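PDB 2VOA: exodeoxyribonuclease III from Archaeoglobus fulgidus, which is an AP endonuclease of the ExoIII family that acts at abasic sites in DNA, probably with the help of bound magnesium or manganese ions. Local coordinates for residues 1-7 / 249-255; 78-82 / 130-134; 183-189 / 216-222. The protein carries 1 engineered substitution. The contacts are given in a common frame with arbitrary orientation. Numbering follows the deposited sequence.

Contact 1: residues 1-7 / 249-255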
loop_
_atom_site.group_PDB
_atom_site.type_symbol
_atom_site.label_atom_id
_atom_site.label_comp_id
_atom_site.label_asym_id
_atom_site.label_seq_id
_atom_site.Cartn_x
_atom_site.Cartn_y
_atom_site.Cartn_z
ATOM N N MET A 1 -10.006 10.228 35.715
ATOM C CA MET A 1 -8.635 10.258 35.132
ATOM C C MET A 1 -8.623 10.943 33.773
ATOM O O MET A 1 -9.627 10.971 33.055
ATOM C CB MET A 1 -8.059 8.844 34.993
ATOM C CG MET A 1 -8.943 7.888 34.179
ATOM S SD MET A 1 -8.041 6.461 33.492
ATOM C CE MET A 1 -7.465 7.178 31.970
ATOM N N LEU A 2 -7.473 11.493 33.438
ATOM C CA LEU A 2 -7.284 12.201 32.172
ATOM C C LEU A 2 -6.124 11.531 31.431
ATOM O O LEU A 2 -5.037 11.360 31.985
ATOM C CB LEU A 2 -6.924 13.653 32.455
ATOM C CG LEU A 2 -6.547 14.612 31.330
ATOM C CD1 LEU A 2 -7.757 14.986 30.512
ATOM C CD2 LEU A 2 -5.930 15.852 32.001
ATOM N N LYS A 3 -6.363 11.177 30.174
ATOM C CA LYS A 3 -5.360 10.469 29.377
ATOM C C LYS A 3 -4.976 11.302 28.159
ATOM O O LYS A 3 -5.836 11.680 27.360
ATOM C CB LYS A 3 -5.887 9.079 28.970
ATOM C CG LYS A 3 -4.867 8.259 28.154
ATOM C CD LYS A 3 -5.412 6.902 27.673
ATOM C CE LYS A 3 -5.641 5.928 28.819
ATOM N NZ LYS A 3 -6.297 4.645 28.359
ATOM N N ILE A 4 -3.676 11.566 28.022
ATOM C CA ILE A 4 -3.151 12.382 26.915
ATOM C C ILE A 4 -2.066 11.607 26.196
ATOM O O ILE A 4 -1.167 11.054 26.842
ATOM C CB ILE A 4 -2.633 13.759 27.422
ATOM C CG1 ILE A 4 -3.778 14.526 28.075
ATOM C CG2 ILE A 4 -2.091 14.603 26.224
ATOM C CD1 ILE A 4 -3.337 15.721 28.949
ATOM N N ALA A 5 -2.148 11.544 24.872
ATOM C CA ALA A 5 -1.159 10.777 24.120
ATOM C C ALA A 5 -0.565 11.608 22.993
ATOM O O ALA A 5 -1.148 12.622 22.566
ATOM C CB ALA A 5 -1.792 9.507 23.581
ATOM N N THR A 6 0.599 11.176 22.522
ATOM C CA THR A 6 1.250 11.777 21.356
ATOM C C THR A 6 1.722 10.686 20.397
ATOM O O THR A 6 2.214 9.636 20.831
ATOM C CB THR A 6 2.405 12.771 21.760
ATOM O OG1 THR A 6 2.968 13.378 20.590
ATOM C CG2 THR A 6 3.523 12.114 22.561
ATOM N N PHE A 7 1.617 10.938 19.093
ATOM C CA PHE A 7 1.890 9.876 18.088
ATOM C C PHE A 7 2.290 10.485 16.754
ATOM O O PHE A 7 1.464 11.148 16.127
ATOM C CB PHE A 7 0.614 9.017 17.939
ATOM C CG PHE A 7 0.759 7.747 17.110
ATOM C CD1 PHE A 7 1.994 7.163 16.829
ATOM C CD2 PHE A 7 -0.394 7.116 16.639
ATOM C CE1 PHE A 7 2.074 5.972 16.075
ATOM C CE2 PHE A 7 -0.330 5.937 15.887
ATOM C CZ PHE A 7 0.907 5.358 15.603
ATOM N N LEU A 249 6.063 4.938 18.005
ATOM C CA LEU A 249 5.060 4.379 18.925
ATOM C C LEU A 249 4.253 5.530 19.573
ATOM O O LEU A 249 4.819 6.610 19.821
ATOM C CB LEU A 249 5.766 3.658 20.094
ATOM C CG LEU A 249 6.441 2.301 19.946
ATOM C CD1 LEU A 249 7.674 2.376 19.050
ATOM C CD2 LEU A 249 6.819 1.789 21.318
ATOM N N PRO A 250 2.952 5.311 19.891
ATOM C CA PRO A 250 2.295 6.304 20.752
ATOM C C PRO A 250 2.948 6.368 22.135
ATOM O O PRO A 250 3.378 5.330 22.685
ATOM C CB PRO A 250 0.860 5.747 20.917
ATOM C CG PRO A 250 0.651 4.918 19.722
ATOM C CD PRO A 250 2.001 4.246 19.508
ATOM N N LEU A 251 3.011 7.573 22.686
ATOM C CA LEU A 251 3.453 7.782 24.053
ATOM C C LEU A 251 2.208 8.287 24.799
ATOM O O LEU A 251 1.525 9.200 24.301
ATOM C CB LEU A 251 4.612 8.793 24.108
ATOM C CG LEU A 251 5.169 9.095 25.503
ATOM C CD1 LEU A 251 5.842 7.849 26.098
ATOM C CD2 LEU A 251 6.134 10.306 25.437
ATOM N N VAL A 252 1.897 7.650 25.933
ATOM C CA VAL A 252 0.630 7.862 26.662
ATOM C C VAL A 252 0.940 8.324 28.084
ATOM O O VAL A 252 1.840 7.770 28.727
ATOM C CB VAL A 252 -0.222 6.556 26.728
ATOM C CG1 VAL A 252 -1.599 6.812 27.375
ATOM C CG2 VAL A 252 -0.391 5.941 25.325
ATOM N N ALA A 253 0.229 9.344 28.567
ATOM C CA ALA A 253 0.332 9.743 29.979
ATOM C C ALA A 253 -1.061 9.801 30.581
ATOM O O ALA A 253 -2.027 10.192 29.898
ATOM C CB ALA A 253 0.994 11.127 30.095
ATOM N N VAL A 254 -1.153 9.407 31.846
ATOM C CA VAL A 254 -2.401 9.390 32.611
ATOM C C VAL A 254 -2.227 10.264 33.861
ATOM O O VAL A 254 -1.221 10.152 34.586
ATOM C CB VAL A 254 -2.841 7.959 32.979
ATOM C CG1 VAL A 254 -4.178 7.975 33.734
ATOM C CG2 VAL A 254 -2.931 7.064 31.718
ATOM N N PHE A 255 -3.209 11.150 34.069
ATOM C CA PHE A 255 -3.226 12.116 35.177
ATOM C C PHE A 255 -4.447 11.908 36.076
ATOM O O PHE A 255 -5.559 11.612 35.594
ATOM C CB PHE A 255 -3.223 13.545 34.610
ATOM C CG PHE A 255 -2.072 13.809 33.687
ATOM C CD1 PHE A 255 -2.151 13.512 32.312
ATOM C CD2 PHE A 255 -0.877 14.332 34.206
ATOM C CE1 PHE A 255 -1.052 13.766 31.458
ATOM C CE2 PHE A 255 0.244 14.592 33.350
ATOM C CZ PHE A 255 0.148 14.272 31.979
#
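Strands 2-7 and 251-255, one from each end of the chain, run antiparallel inside a mixed sheet, between strands 30-34 and 230-235, their axes 4.7 Å apart at closest approach and 164° between directions. Every second residue of each strand turns both its amide and its carbonyl to the partner, giving three hydrogen-bonded pairs. Leu2 N donates to Phe255 O (2.9 Å) and Phe255 N to Leu2 O (2.8 Å); Ile4 N reaches Ala253 O (2.9 Å) and Ala253 N returns to Ile4 O (2.8 Å); Thr6 N meets Leu251 O (2.8 Å) and Leu251 N meets Thr6 O (2.9 Å). Several of these carbonyls also accept a CA-H...O contact, the shortest from Ala5 CA to Leu251 O at 3.1 Å. Lys3 N turns to Asp29 OD1, and the other backbone bonds of Lys3, Ala5 and Phe7 run to the parallel strand 30-34. Lys3 NZ donates to the carbonyl of Asn26 at the end of helix 16-26, and Thr6 OG1 pairs with Gln34 NE2 on strand 30-34.

Between the strands the side chains meet through apolar contacts. On the face of Leu2, Ile4 and Thr6, Ile4 CD1 lies 3.9 Å from Phe255 CE1. At the far end Pro250 lies over one face of the Phe7 ring in a CH-pi contact, its CG 3.7 Å from the centroid, close to His248, a predicted metal ligand and catalytic residue. With the backbone bonds paired and side chains largely apolar, the contact joins the N- and C-terminal strands side by side in one sheet of the DNase I-like fold.

Contact 2: residues 78-82 / 130-134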
loop_
_atom_site.group_PDB
_atom_site.type_symbol
_atom_site.label_atom_id
_atom_site.label_comp_id
_atom_site.label_asym_id
_atom_site.label_seq_id
_atom_site.Cartn_x
_atom_site.Cartn_y
_atom_site.Cartn_z
ATOM N N SER A 78 -4.876 27.760 17.647
ATOM C CA SER A 78 -3.895 28.570 16.900
ATOM C C SER A 78 -2.854 27.678 16.230
ATOM O O SER A 78 -2.652 26.538 16.645
ATOM C CB SER A 78 -3.237 29.635 17.791
ATOM O OG SER A 78 -2.460 29.046 18.819
ATOM N N PHE A 79 -2.207 28.218 15.191
ATOM C CA PHE A 79 -1.230 27.470 14.388
ATOM C C PHE A 79 0.086 28.229 14.306
ATOM O O PHE A 79 0.113 29.461 14.099
ATOM C CB PHE A 79 -1.729 27.266 12.937
ATOM C CG PHE A 79 -3.151 26.762 12.830
ATOM C CD1 PHE A 79 -4.128 27.531 12.178
ATOM C CD2 PHE A 79 -3.531 25.550 13.401
ATOM C CE1 PHE A 79 -5.452 27.071 12.095
ATOM C CE2 PHE A 79 -4.855 25.092 13.310
ATOM C CZ PHE A 79 -5.795 25.838 12.666
ATOM N N GLY A 80 1.174 27.484 14.420
ATOM C CA GLY A 80 2.520 28.021 14.191
ATOM C C GLY A 80 3.097 28.816 15.355
ATOM O O GLY A 80 2.410 29.103 16.350
ATOM N N LEU A 81 4.386 29.131 15.243
ATOM C CA LEU A 81 5.039 30.069 16.144
ATOM C C LEU A 81 4.508 31.483 15.891
ATOM O O LEU A 81 3.873 31.729 14.863
ATOM C CB LEU A 81 6.558 29.996 15.949
ATOM C CG LEU A 81 7.222 28.715 16.497
ATOM C CD1 LEU A 81 8.654 28.593 15.960
ATOM C CD2 LEU A 81 7.223 28.714 18.034
ATOM N N ASP A 82 4.745 32.400 16.829
ATOM C CA ASP A 82 4.258 33.783 16.684
ATOM C C ASP A 82 5.269 34.738 16.018
ATOM O O ASP A 82 5.162 35.970 16.129
ATOM C CB ASP A 82 3.773 34.324 18.032
ATOM C CG ASP A 82 4.868 34.362 19.083
ATOM O OD1 ASP A 82 5.873 33.622 18.970
ATOM O OD2 ASP A 82 4.716 35.133 20.051
ATOM N N TYR A 130 8.507 31.636 22.860
ATOM C CA TYR A 130 7.069 31.474 22.637
ATOM C C TYR A 130 6.370 30.896 23.875
ATOM O O TYR A 130 5.347 31.441 24.340
ATOM C CB TYR A 130 6.820 30.646 21.371
ATOM C CG TYR A 130 5.375 30.241 21.141
ATOM C CD1 TYR A 130 4.449 31.119 20.575
ATOM C CD2 TYR A 130 4.940 28.960 21.494
ATOM C CE1 TYR A 130 3.102 30.715 20.362
ATOM C CE2 TYR A 130 3.617 28.564 21.295
ATOM C CZ TYR A 130 2.719 29.432 20.721
ATOM O OH TYR A 130 1.408 29.026 20.528
ATOM N N LEU A 131 6.932 29.822 24.425
ATOM C CA LEU A 131 6.352 29.178 25.614
ATOM C C LEU A 131 6.555 29.998 26.882
ATOM O O LEU A 131 5.662 30.068 27.715
ATOM C CB LEU A 131 6.924 27.785 25.790
ATOM C CG LEU A 131 6.565 26.859 24.616
ATOM C CD1 LEU A 131 7.375 25.576 24.757
ATOM C CD2 LEU A 131 5.055 26.585 24.493
ATOM N N GLN A 132 7.721 30.628 27.025
ATOM C CA GLN A 132 7.958 31.535 28.153
ATOM C C GLN A 132 6.899 32.649 28.197
ATOM O O GLN A 132 6.440 33.054 29.280
ATOM C CB GLN A 132 9.356 32.153 28.043
ATOM C CG GLN A 132 9.745 33.018 29.217
ATOM C CD GLN A 132 11.121 33.615 29.048
ATOM O OE1 GLN A 132 11.452 34.181 27.993
ATOM N NE2 GLN A 132 11.930 33.524 30.099
ATOM N N LYS A 133 6.513 33.136 27.017
ATOM C CA LYS A 133 5.593 34.263 26.883
ATOM C C LYS A 133 4.136 33.865 27.118
ATOM O O LYS A 133 3.348 34.656 27.657
ATOM C CB LYS A 133 5.775 34.897 25.492
ATOM C CG LYS A 133 4.663 35.802 25.022
ATOM C CD LYS A 133 5.033 36.441 23.698
ATOM C CE LYS A 133 3.821 36.557 22.796
ATOM N NZ LYS A 133 4.193 37.152 21.475
ATOM N N THR A 134 3.796 32.640 26.717
ATOM C CA THR A 134 2.392 32.240 26.577
ATOM C C THR A 134 1.892 31.144 27.531
ATOM O O THR A 134 0.672 30.950 27.643
ATOM C CB THR A 134 2.089 31.786 25.149
ATOM O OG1 THR A 134 2.824 30.594 24.859
ATOM C CG2 THR A 134 2.426 32.897 24.123
HETATM O O HOH W 1 0.204 29.508 18.032
#
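The chain leaves strand 77-79 and turns through Gly80, whose phi of 79° by itself favours glycine, into a loop that passes beside the last turn of helix 115-134. The backbones stay well apart, the nearest CA atoms being Leu81 and Tyr130 at 6.9 Å, so side chains and one water make the contact. Tyr130 reaches from the helix toward the loop and is the principal residue of the contact. Its CB packs against Leu81 CD2 (3.9 Å), while Asp82 OD1 lies at the ring edge, 3.3 Å from Tyr130 CD1. Beyond the ring, a water bonds to Tyr130 OH, Ser78 OG and Gly80 O, each at 2.8 Å, and thus ties the hydroxyl to both strand end and loop. One turn along the helix from Tyr130, Lys133 NZ closes a short salt bridge to Asp82 OD2 (2.5 Å) at the exposed surface. Thr134 OG1 donates back to Tyr130 O at 2.7 Å, within the final helical turn. Arg93, on the adjoining strand 91-96, hydrogen-bonds both Tyr130 OH and Thr134 OG1, and Leu81 also packs on Trp123 and Leu127 of the same helix, so the helix lies against an edge strand of the second sheet and the loop that follows it.

Contact 3: residues 183-189 / 216-222. Engineered in segment 216-222: Gly217 (natural residue Val).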
loop_
_atom_site.group_PDB
_atom_site.type_symbol
_atom_site.label_atom_id
_atom_site.label_comp_id
_atom_site.label_asym_id
_atom_site.label_seq_id
_atom_site.Cartn_x
_atom_site.Cartn_y
_atom_site.Cartn_z
ATOM N N GLY A 183 9.930 24.983 33.362
ATOM C CA GLY A 183 9.098 24.302 34.353
ATOM C C GLY A 183 8.254 23.222 33.732
ATOM O O GLY A 183 7.129 22.944 34.194
ATOM N N PHE A 184 8.752 22.615 32.659
ATOM C CA PHE A 184 8.091 21.450 32.109
ATOM C C PHE A 184 8.668 20.191 32.721
ATOM O O PHE A 184 9.893 20.092 32.942
ATOM C CB PHE A 184 8.225 21.409 30.603
ATOM C CG PHE A 184 7.375 22.414 29.898
ATOM C CD1 PHE A 184 7.962 23.555 29.335
ATOM C CD2 PHE A 184 5.992 22.229 29.790
ATOM C CE1 PHE A 184 7.175 24.487 28.666
ATOM C CE2 PHE A 184 5.190 23.162 29.121
ATOM C CZ PHE A 184 5.787 24.281 28.554
ATOM N N VAL A 185 7.786 19.244 33.029
ATOM C CA VAL A 185 8.220 17.943 33.546
ATOM C C VAL A 185 8.070 16.857 32.456
ATOM O O VAL A 185 6.986 16.682 31.897
ATOM C CB VAL A 185 7.400 17.551 34.779
ATOM C CG1 VAL A 185 7.882 16.225 35.308
ATOM C CG2 VAL A 185 7.554 18.648 35.868
ATOM N N ASP A 186 9.152 16.127 32.190
ATOM C CA ASP A 186 9.144 15.060 31.164
ATOM C C ASP A 186 8.549 13.867 31.906
ATOM O O ASP A 186 9.265 13.141 32.613
ATOM C CB ASP A 186 10.591 14.758 30.764
ATOM C CG ASP A 186 10.740 13.835 29.553
ATOM O OD1 ASP A 186 9.788 13.180 29.081
ATOM O OD2 ASP A 186 11.882 13.767 29.043
ATOM N N VAL A 187 7.235 13.701 31.803
ATOM C CA VAL A 187 6.545 12.767 32.714
ATOM C C VAL A 187 6.953 11.303 32.506
ATOM O O VAL A 187 6.872 10.499 33.443
ATOM C CB VAL A 187 4.984 12.975 32.716
ATOM C CG1 VAL A 187 4.649 14.336 33.286
ATOM C CG2 VAL A 187 4.383 12.762 31.298
ATOM N N LEU A 188 7.392 10.955 31.294
ATOM C CA LEU A 188 7.931 9.595 31.049
ATOM C C LEU A 188 8.992 9.275 32.096
ATOM O O LEU A 188 9.030 8.155 32.619
ATOM C CB LEU A 188 8.526 9.476 29.637
ATOM C CG LEU A 188 9.108 8.077 29.343
ATOM C CD1 LEU A 188 8.043 6.980 29.505
ATOM C CD2 LEU A 188 9.726 8.094 27.933
ATOM N N ARG A 189 9.826 10.265 32.435
ATOM C CA ARG A 189 10.895 10.060 33.436
ATOM C C ARG A 189 10.481 10.255 34.901
ATOM O O ARG A 189 11.191 9.816 35.820
ATOM C CB ARG A 189 12.150 10.877 33.072
ATOM C CG ARG A 189 12.635 10.624 31.642
ATOM C CD ARG A 189 12.882 9.128 31.424
ATOM N NE ARG A 189 13.457 8.848 30.118
ATOM C CZ ARG A 189 13.611 7.633 29.634
ATOM N NH1 ARG A 189 13.253 6.576 30.373
ATOM N NH2 ARG A 189 14.156 7.476 28.436
ATOM N N ARG A 216 14.269 7.755 21.782
ATOM C CA ARG A 216 13.116 8.325 22.485
ATOM C C ARG A 216 13.178 9.853 22.309
ATOM O O ARG A 216 13.702 10.590 23.170
ATOM C CB ARG A 216 13.090 7.888 23.969
ATOM C CG ARG A 216 11.669 7.992 24.618
ATOM C CD ARG A 216 11.219 9.439 24.830
ATOM N NE ARG A 216 12.040 10.063 25.863
ATOM C CZ ARG A 216 11.638 11.018 26.699
ATOM N NH1 ARG A 216 10.399 11.537 26.620
ATOM N NH2 ARG A 216 12.483 11.453 27.625
ATOM N N GLY A 217 12.667 10.307 21.160
ATOM C CA GLY A 217 12.639 11.741 20.815
ATOM C C GLY A 217 11.252 12.384 20.908
ATOM O O GLY A 217 11.102 13.588 20.623
ATOM N N ASP A 218 10.252 11.590 21.276
ATOM C CA ASP A 218 8.862 12.033 21.485
ATOM C C ASP A 218 8.651 12.254 22.992
ATOM O O ASP A 218 9.199 11.520 23.819
ATOM C CB ASP A 218 7.865 10.985 20.970
ATOM C CG ASP A 218 8.064 10.664 19.512
ATOM O OD1 ASP A 218 8.762 9.668 19.196
ATOM O OD2 ASP A 218 7.523 11.432 18.691
ATOM N N ALA A 219 7.847 13.254 23.369
ATOM C CA ALA A 219 7.710 13.568 24.798
ATOM C C ALA A 219 6.330 14.165 25.103
ATOM O O ALA A 219 5.686 14.765 24.218
ATOM C CB ALA A 219 8.842 14.510 25.292
ATOM N N ILE A 220 5.910 13.970 26.355
ATOM C CA ILE A 220 4.785 14.690 26.923
ATOM C C ILE A 220 5.328 15.480 28.112
ATOM O O ILE A 220 5.758 14.896 29.108
ATOM C CB ILE A 220 3.666 13.734 27.392
ATOM C CG1 ILE A 220 3.069 12.990 26.177
ATOM C CG2 ILE A 220 2.580 14.520 28.172
ATOM C CD1 ILE A 220 2.175 11.796 26.568
ATOM N N LEU A 221 5.321 16.810 27.987
ATOM C CA LEU A 221 5.870 17.682 29.020
ATOM C C LEU A 221 4.721 18.392 29.698
ATOM O O LEU A 221 3.907 19.013 29.026
ATOM C CB LEU A 221 6.828 18.709 28.411
ATOM C CG LEU A 221 8.131 18.272 27.717
ATOM C CD1 LEU A 221 8.775 17.081 28.393
ATOM C CD2 LEU A 221 7.913 17.951 26.300
ATOM N N ALA A 222 4.633 18.266 31.018
ATOM C CA ALA A 222 3.496 18.845 31.736
ATOM C C ALA A 222 3.967 19.934 32.703
ATOM O O ALA A 222 5.073 19.857 33.273
ATOM C CB ALA A 222 2.750 17.738 32.496
HETATM O O HOH W 2 7.170 12.492 28.668
HETATM O O HOH W 3 15.144 11.284 29.510
#
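In the apolar centre Phe184 CB touches Leu221 CB at 3.7 Å on one face of strand 218-222, and on the other Val187 sits with CG2 4.0 Å from Ile220 CG2 and CG1 4.0 Å from Ala222 CB. The Phe184 ring makes edge-to-face contacts with Phe137 and Trp143. Strand 185-186 adds an edge to strand 218-222: Val185 N donates to Ala222 O (2.8 Å) and Ala222 N to Val185 O (3.0 Å), with Val187 N at 3.3 Å from Ile220 O as the chain enters helix 187-191. This short antiparallel pair completes the second sheet of the two-sheet alpha/beta sandwich of the DNase I-like fold. Farther out, one water accepts from Ile220 N (3.0 Å) and Leu188 N (3.1 Å) and donates to Asp186 OD1 (2.7 Å). Asp186 grips Arg216 in a two-pronged salt bridge, NH1 to OD1 at 3.0 Å and NH2 to OD2 at 2.8 Å, while Leu188 CD2 lies over the guanidinium, 3.7 Å from Arg216 NE. Asp155 forms salt bridges with both arginines, whose like charges come close, Arg189 NE to Arg216 NH2 3.7 Å. Past the engineered Gly217, Asp218, predicted to be important for catalysis, is hydrogen-bonded through OD1 to His248 ND1.

Contacts 1 and 3 are buried, their centres about 11 Å apart, one in each sheet of the sandwich; they meet where Ile220 CD1 packs 3.4 Å from Ile4 O and 3.5 Å from Leu251 O. Contact 2 is only partly buried, its centre about 22 Å from that of contact 1. It shares the second sheet with contact 3, at the opposite outer strand, and touches it where Leu131 CD1 comes within 4.1 Å of Phe184 CE1. Backbone pairing dominates contact 1; contacts 2 and 3 each hold a salt bridge, exposed in contact 2 beside water, buried in contact 3 beside a shorter strand pair. Contacts 2 and 3 fall within the loop closed by contact 1.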